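Side-chain contacts in signal recognition particle subunit SRP68 (Chaetomium thermophilum, PDB 4P3G), which probably serves, through this RNA-binding domain, as the SRP RNA-binding part of a particle that targets secretory and membrane proteins to the endoplasmic reticulum: residues Phe13-Thr16 against Ser17-Ala21; Ala28-Arg31 against Thr32-Gly36; Lys37-Asn40 against Cys41-Leu45. All coordinates share one frame; numbering follows the deposited sequence.

Interaction 1 (Phe13-Thr16 against Ser17-Ala21); sequences FVVT and SREKA
Ser-17 grips the carbonyl of Phe-13 twice, one helical turn back. Its backbone N and its hydroxyl OG both donate to Phe-13 O, each at 3.1 Å. The two donors come from opposite faces of the carbonyl plane. The hydroxyl can fold back because OG stands beside its own backbone N, with chi1 -58°. The same OG also lies over one face of the Phe-13 ring, offset toward the rim, 3.9 Å from Phe-13 CZ. This is the close-packed side of the turn. Ser-17 is buried here, with Tyr-30 of helix 27-44 against it, and the Phe-13 ring meets Leu-77 and Leu-78 of helix 71-93.

Next to it, the buried Val-14 and the partly exposed Arg-18 run side by side in the same direction. Val-14 CG1 lies 3.6 Å from Arg-18 NE, meeting the guanidinium obliquely. The contact sits on helix 10-21 of the all-helical RNA-binding domain of SRP68, and its i to i+4 spacing is that of an alpha helix. At its far end Arg-18 makes a salt bridge to Glu-81 and a cation-pi contact with Trp-84, both of helix 71-93.

The other side of the helix is looser and turned to solvent. Glu-19 is exposed there, and its extended side chain slants across Val-15. Glu-19 OE2 comes close to Val-15 CG1, but this is packing of a carboxylate on a methyl. Thr-16 is also exposed. Its OG1 bonds back to Lys-12 O, while its own carbonyl O takes the backbone N of Lys-20 at 2.8 Å.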
loop_
_atom_site.group_PDB
_atom_site.type_symbol
_atom_site.label_atom_id
_atom_site.label_comp_id
_atom_site.label_asym_id
_atom_site.label_seq_id
_atom_site.Cartn_x
_atom_site.Cartn_y
_atom_site.Cartn_z
ATOM N N PHE A 13 -18.805 25.981 -6.150
ATOM C CA PHE A 13 -19.465 26.532 -7.327
ATOM C C PHE A 13 -19.421 25.533 -8.499
ATOM O O PHE A 13 -20.424 25.321 -9.177
ATOM C CB PHE A 13 -18.798 27.832 -7.765
ATOM C CG PHE A 13 -19.306 28.351 -9.084
ATOM C CD1 PHE A 13 -20.500 29.053 -9.154
ATOM C CD2 PHE A 13 -18.598 28.114 -10.259
ATOM C CE1 PHE A 13 -20.968 29.526 -10.362
ATOM C CE2 PHE A 13 -19.064 28.581 -11.479
ATOM C CZ PHE A 13 -20.250 29.284 -11.534
ATOM N N VAL A 14 -18.257 24.945 -8.751
ATOM C CA VAL A 14 -18.109 24.003 -9.853
ATOM C C VAL A 14 -18.965 22.758 -9.687
ATOM O O VAL A 14 -19.702 22.399 -10.599
ATOM C CB VAL A 14 -16.642 23.585 -10.053
ATOM C CG1 VAL A 14 -16.540 22.369 -10.940
ATOM C CG2 VAL A 14 -15.853 24.733 -10.643
ATOM N N VAL A 15 -18.860 22.085 -8.544
ATOM C CA VAL A 15 -19.670 20.886 -8.302
ATOM C C VAL A 15 -21.181 21.184 -8.382
ATOM O O VAL A 15 -21.945 20.373 -8.907
ATOM C CB VAL A 15 -19.327 20.223 -6.944
ATOM C CG1 VAL A 15 -20.390 19.209 -6.555
ATOM C CG2 VAL A 15 -17.969 19.566 -7.013
ATOM N N THR A 16 -21.600 22.358 -7.909
ATOM C CA THR A 16 -23.002 22.748 -7.971
ATOM C C THR A 16 -23.489 22.820 -9.415
ATOM O O THR A 16 -24.520 22.246 -9.757
ATOM C CB THR A 16 -23.234 24.102 -7.316
ATOM O OG1 THR A 16 -23.068 23.983 -5.898
ATOM C CG2 THR A 16 -24.649 24.608 -7.613
ATOM N N SER A 17 -22.738 23.506 -10.269
ATOM C CA SER A 17 -23.125 23.660 -11.662
ATOM C C SER A 17 -23.219 22.316 -12.357
ATOM O O SER A 17 -24.133 22.085 -13.150
ATOM C CB SER A 17 -22.125 24.530 -12.411
ATOM O OG SER A 17 -22.004 25.793 -11.806
ATOM N N ARG A 18 -22.298 21.414 -12.031
ATOM C CA ARG A 18 -22.286 20.112 -12.667
ATOM C C ARG A 18 -23.536 19.373 -12.219
ATOM O O ARG A 18 -24.260 18.811 -13.045
ATOM C CB ARG A 18 -21.033 19.343 -12.277
ATOM C CG ARG A 18 -19.765 19.943 -12.831
ATOM C CD ARG A 18 -18.625 19.016 -12.566
ATOM N NE ARG A 18 -17.328 19.549 -12.961
ATOM C CZ ARG A 18 -16.179 18.917 -12.740
ATOM N NH1 ARG A 18 -16.164 17.734 -12.121
ATOM N NH2 ARG A 18 -15.045 19.466 -13.143
ATOM N N GLU A 19 -23.832 19.457 -10.923
ATOM C CA GLU A 19 -25.017 18.825 -10.368
ATOM C C GLU A 19 -26.280 19.426 -10.965
ATOM O O GLU A 19 -27.245 18.694 -11.155
ATOM C CB GLU A 19 -25.060 18.921 -8.849
ATOM C CG GLU A 19 -23.979 18.117 -8.140
ATOM C CD GLU A 19 -23.951 18.402 -6.654
ATOM O OE1 GLU A 19 -24.754 19.253 -6.219
ATOM O OE2 GLU A 19 -23.139 17.784 -5.928
ATOM N N LYS A 20 -26.291 20.739 -11.237
ATOM C CA LYS A 20 -27.481 21.389 -11.800
ATOM C C LYS A 20 -27.833 20.804 -13.158
ATOM O O LYS A 20 -28.968 20.401 -13.404
ATOM C CB LYS A 20 -27.279 22.892 -12.014
ATOM C CG LYS A 20 -28.469 23.473 -12.825
ATOM C CD LYS A 20 -28.295 24.878 -13.380
ATOM C CE LYS A 20 -28.291 25.930 -12.310
ATOM N NZ LYS A 20 -28.031 27.255 -12.915
ATOM N N ALA A 21 -26.839 20.767 -14.034
ATOM C CA ALA A 21 -27.038 20.370 -15.414
ATOM C C ALA A 21 -27.293 18.884 -15.592
ATOM O O ALA A 21 -27.971 18.476 -16.534
ATOM C CB ALA A 21 -25.875 20.788 -16.232
#

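Interaction 2 (Ala28-Arg31 against Thr32-Gly36); sequences ATYR and TQLSG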
loop_
_atom_site.group_PDB
_atom_site.type_symbol
_atom_site.label_atom_id
_atom_site.label_comp_id
_atom_site.label_asym_id
_atom_site.label_seq_id
_atom_site.Cartn_x
_atom_site.Cartn_y
_atom_site.Cartn_z
ATOM N N ALA A 28 -24.056 17.621 -22.620
ATOM C CA ALA A 28 -24.491 18.476 -23.703
ATOM C C ALA A 28 -25.327 19.596 -23.096
ATOM O O ALA A 28 -25.184 20.751 -23.478
ATOM C CB ALA A 28 -25.253 17.701 -24.716
ATOM N N THR A 29 -26.146 19.257 -22.102
ATOM C CA THR A 29 -26.993 20.233 -21.409
ATOM C C THR A 29 -26.190 21.282 -20.668
ATOM O O THR A 29 -26.466 22.470 -20.753
ATOM C CB THR A 29 -27.863 19.547 -20.333
ATOM O OG1 THR A 29 -28.593 18.459 -20.908
ATOM C CG2 THR A 29 -28.807 20.538 -19.671
ATOM N N TYR A 30 -25.161 20.815 -19.976
ATOM C CA TYR A 30 -24.304 21.644 -19.145
ATOM C C TYR A 30 -23.674 22.722 -19.977
ATOM O O TYR A 30 -23.739 23.909 -19.658
ATOM C CB TYR A 30 -23.204 20.758 -18.519
ATOM C CG TYR A 30 -22.304 21.433 -17.493
ATOM C CD1 TYR A 30 -22.801 22.370 -16.600
ATOM C CD2 TYR A 30 -20.968 21.098 -17.399
ATOM C CE1 TYR A 30 -21.986 22.963 -15.662
ATOM C CE2 TYR A 30 -20.148 21.689 -16.473
ATOM C CZ TYR A 30 -20.664 22.621 -15.603
ATOM O OH TYR A 30 -19.838 23.204 -14.673
ATOM N N ARG A 31 -23.109 22.273 -21.081
ATOM C CA ARG A 31 -22.391 23.112 -22.003
ATOM C C ARG A 31 -23.254 24.265 -22.513
ATOM O O ARG A 31 -22.784 25.404 -22.632
ATOM C CB ARG A 31 -21.904 22.232 -23.132
ATOM C CG ARG A 31 -21.068 22.911 -24.131
ATOM C CD ARG A 31 -20.739 21.887 -25.152
ATOM N NE ARG A 31 -20.113 22.460 -26.323
ATOM C CZ ARG A 31 -20.030 21.813 -27.468
ATOM N NH1 ARG A 31 -20.556 20.597 -27.556
ATOM N NH2 ARG A 31 -19.447 22.383 -28.515
ATOM N N THR A 32 -24.521 23.964 -22.805
ATOM C CA THR A 32 -25.465 24.990 -23.209
ATOM C C THR A 32 -25.649 25.938 -22.034
ATOM O O THR A 32 -25.467 27.144 -22.170
ATOM C CB THR A 32 -26.854 24.401 -23.620
ATOM O OG1 THR A 32 -26.753 23.699 -24.865
ATOM C CG2 THR A 32 -27.874 25.498 -23.773
ATOM N N GLN A 33 -25.971 25.375 -20.871
ATOM C CA GLN A 33 -26.245 26.174 -19.685
ATOM C C GLN A 33 -25.086 27.094 -19.383
ATOM O O GLN A 33 -25.270 28.272 -19.148
ATOM C CB GLN A 33 -26.505 25.272 -18.479
ATOM C CG GLN A 33 -27.761 24.416 -18.588
ATOM C CD GLN A 33 -28.090 23.677 -17.301
ATOM O OE1 GLN A 33 -27.324 23.720 -16.334
ATOM N NE2 GLN A 33 -29.230 22.992 -17.285
ATOM N N LEU A 34 -23.880 26.553 -19.450
ATOM C CA LEU A 34 -22.679 27.334 -19.203
ATOM C C LEU A 34 -22.504 28.482 -20.196
ATOM O O LEU A 34 -22.099 29.573 -19.826
ATOM C CB LEU A 34 -21.452 26.425 -19.231
ATOM C CG LEU A 34 -21.249 25.463 -18.056
ATOM C CD1 LEU A 34 -20.122 24.500 -18.369
ATOM C CD2 LEU A 34 -20.955 26.211 -16.768
ATOM N N SER A 35 -22.794 28.223 -21.462
ATOM C CA SER A 35 -22.657 29.227 -22.513
ATOM C C SER A 35 -23.573 30.423 -22.302
ATOM O O SER A 35 -23.224 31.550 -22.639
ATOM C CB SER A 35 -22.964 28.583 -23.860
ATOM O OG SER A 35 -22.196 27.402 -24.024
ATOM N N GLY A 36 -24.748 30.165 -21.743
ATOM C CA GLY A 36 -25.691 31.217 -21.409
ATOM C C GLY A 36 -25.202 32.049 -20.243
ATOM O O GLY A 36 -25.272 33.269 -20.248
#
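Thr-32 takes up the carbonyl of Ala-28 through a weak bond, N to O 3.3 Å. It opens a run of i to i+4 pairs in the alpha helix 27-44 of the SRP68 RNA-binding domain. Thr-32 itself is exposed.

Gln-33 comes next. Its N bonds to Thr-29 O at 2.9 Å, with the donor in the carbonyl plane. The two side chains run alongside each other, so that the amide NE2 of Gln-33 lies 3.4 Å from the methyl CG2 of Thr-29. Gln-33 also touches Lys-20 and Ala-21 of helix 10-21.

Leu-34 makes the buried part of the contact. Its methyl CD1 sits over the centre of the Tyr-30 ring, 3.4 Å from the centroid and 12° off the ring normal, a CH-pi contact. Tyr-30 CG lies anti to the backbone N (chi1 -173°), which sets the ring beside its own carbonyl carbon, toward the following turn and Leu-34. Beyond the ring, Tyr-30 OH is hydrogen-bonded to Glu-81 of helix 71-93. Leu-34 also packs on Leu-78 of that helix.

Ser-35 puts two donors on one carbonyl. Its N bonds to Arg-31 O at 3.1 Å, and its hydroxyl OG reaches the same oxygen from the opposite face of the carbonyl plane.

Interaction 3 (Lys37-Asn40 against Cys41-Leu45); sequences KLLN and CRKKL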
loop_
_atom_site.group_PDB
_atom_site.type_symbol
_atom_site.label_atom_id
_atom_site.label_comp_id
_atom_site.label_asym_id
_atom_site.label_seq_id
_atom_site.Cartn_x
_atom_site.Cartn_y
_atom_site.Cartn_z
ATOM N N LYS A 37 -24.719 31.370 -19.218
ATOM C CA LYS A 37 -24.234 32.038 -18.027
ATOM C C LYS A 37 -22.946 32.804 -18.306
ATOM O O LYS A 37 -22.733 33.886 -17.751
ATOM C CB LYS A 37 -24.053 31.017 -16.922
ATOM C CG LYS A 37 -25.354 30.295 -16.603
ATOM C CD LYS A 37 -25.413 29.925 -15.152
ATOM C CE LYS A 37 -25.932 28.519 -14.970
ATOM N NZ LYS A 37 -25.306 27.913 -13.752
ATOM N N LEU A 38 -22.100 32.262 -19.175
ATOM C CA LEU A 38 -20.866 32.947 -19.542
ATOM C C LEU A 38 -21.207 34.266 -20.212
ATOM O O LEU A 38 -20.546 35.287 -19.995
ATOM C CB LEU A 38 -20.051 32.109 -20.521
ATOM C CG LEU A 38 -18.600 32.540 -20.730
ATOM C CD1 LEU A 38 -17.864 32.600 -19.404
ATOM C CD2 LEU A 38 -17.886 31.614 -21.689
ATOM N N LEU A 39 -22.266 34.234 -21.013
ATOM C CA LEU A 39 -22.714 35.397 -21.757
ATOM C C LEU A 39 -23.219 36.490 -20.819
ATOM O O LEU A 39 -22.785 37.641 -20.901
ATOM C CB LEU A 39 -23.818 34.977 -22.730
ATOM C CG LEU A 39 -24.495 36.020 -23.605
ATOM C CD1 LEU A 39 -23.508 36.667 -24.544
ATOM C CD2 LEU A 39 -25.590 35.334 -24.369
ATOM N N ASN A 40 -24.120 36.127 -19.916
ATOM C CA ASN A 40 -24.628 37.080 -18.948
ATOM C C ASN A 40 -23.487 37.627 -18.111
ATOM O O ASN A 40 -23.482 38.801 -17.755
ATOM C CB ASN A 40 -25.686 36.434 -18.056
ATOM C CG ASN A 40 -26.930 36.021 -18.833
ATOM O OD1 ASN A 40 -27.354 36.710 -19.772
ATOM N ND2 ASN A 40 -27.516 34.888 -18.452
ATOM N N CYS A 41 -22.499 36.782 -17.830
ATOM C CA CYS A 41 -21.400 37.203 -16.979
ATOM C C CYS A 41 -20.583 38.309 -17.640
ATOM O O CYS A 41 -20.267 39.320 -17.004
ATOM C CB CYS A 41 -20.496 36.018 -16.629
ATOM S SG CYS A 41 -19.250 36.395 -15.358
ATOM N N ARG A 42 -20.275 38.136 -18.921
ATOM C CA ARG A 42 -19.468 39.117 -19.631
ATOM C C ARG A 42 -20.166 40.476 -19.683
ATOM O O ARG A 42 -19.523 41.521 -19.550
ATOM C CB ARG A 42 -19.130 38.614 -21.035
ATOM C CG ARG A 42 -18.038 37.582 -21.030
ATOM C CD ARG A 42 -17.941 36.809 -22.320
ATOM N NE ARG A 42 -16.858 35.822 -22.244
ATOM C CZ ARG A 42 -16.684 34.802 -23.083
ATOM N NH1 ARG A 42 -17.541 34.582 -24.068
ATOM N NH2 ARG A 42 -15.659 33.979 -22.918
ATOM N N LYS A 43 -21.482 40.470 -19.860
ATOM C CA LYS A 43 -22.226 41.718 -19.899
ATOM C C LYS A 43 -22.137 42.454 -18.561
ATOM O O LYS A 43 -21.985 43.673 -18.537
ATOM C CB LYS A 43 -23.675 41.478 -20.303
ATOM C CG LYS A 43 -23.812 41.087 -21.763
ATOM C CD LYS A 43 -25.243 40.739 -22.119
ATOM C CE LYS A 43 -25.357 40.213 -23.545
ATOM N NZ LYS A 43 -26.777 39.912 -23.919
ATOM N N LYS A 44 -22.231 41.726 -17.451
ATOM C CA LYS A 44 -22.150 42.346 -16.129
ATOM C C LYS A 44 -20.829 43.071 -15.923
ATOM O O LYS A 44 -20.771 44.097 -15.248
ATOM C CB LYS A 44 -22.305 41.304 -15.024
ATOM C CG LYS A 44 -23.703 40.778 -14.846
ATOM C CD LYS A 44 -23.921 40.306 -13.421
ATOM C CE LYS A 44 -25.282 39.662 -13.282
ATOM N NZ LYS A 44 -25.392 38.520 -14.241
ATOM N N LEU A 45 -19.771 42.528 -16.507
ATOM C CA LEU A 45 -18.429 43.065 -16.340
ATOM C C LEU A 45 -18.108 44.047 -17.442
ATOM O O LEU A 45 -16.986 44.552 -17.519
ATOM C CB LEU A 45 -17.396 41.932 -16.352
ATOM C CG LEU A 45 -17.445 40.957 -15.183
ATOM C CD1 LEU A 45 -16.421 39.858 -15.362
ATOM C CD2 LEU A 45 -17.183 41.731 -13.912
#
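Backbone N-H groups of Cys-41 to Lys-44 bond in turn to the carbonyls of Lys-37 to Asn-40, the i to i+4 pattern of an alpha helix, with Cys-41 N 2.9 Å from Lys-37 O. This is the last part of helix 27-44 in the RNA-binding domain, and Leu-45 is the first residue to leave helical geometry.

The main side-chain contact is Leu-38 with Arg-42. The guanidinium of Arg-42 lies flat against the leucine, with Leu-38 CD2 over one face, 3.3 Å above the plane and nearer its rim. CD2 is 3.5 Å from Arg-42 NH2. CG of Arg-42 stands beside its own backbone N (chi1 -77°), and the chain then runs extended to NE; together these bring the flat end back to Leu-38. With an alanine here, the Leu-38 methyl would probably lose the flat group that covers it on this side.

Leu-38 also packs on Leu-78 and Thr-79 of helix 71-93. On the exposed side, Leu-39 and Lys-43 lie alongside each other, both also touching Thr-49, and Leu-39 CD1 comes 4.1 Å from Lys-43 CE.

How the interactions relate
All three interactions are partly buried i to i+4 contacts. Interaction 1 is on helix 10-21; interactions 2 and 3 follow each other on helix 27-44. Interaction 1 lies nearest the centre of the chain and interaction 3 farthest, about 12 and 21 Å centre to centre. Interactions 1 and 2 pack together, with Ala-21 CB 3.3 Å from Gln-33 OE1. Both use a serine to double the hold on a carbonyl. Glu-81 takes Arg-18 from the first and Tyr-30 from the second. Interaction 3 has more exposed residues and more lysine. It meets interaction 1 where Lys-20 and Lys-37 bring like charges close. Helix 71-93 packs on all three.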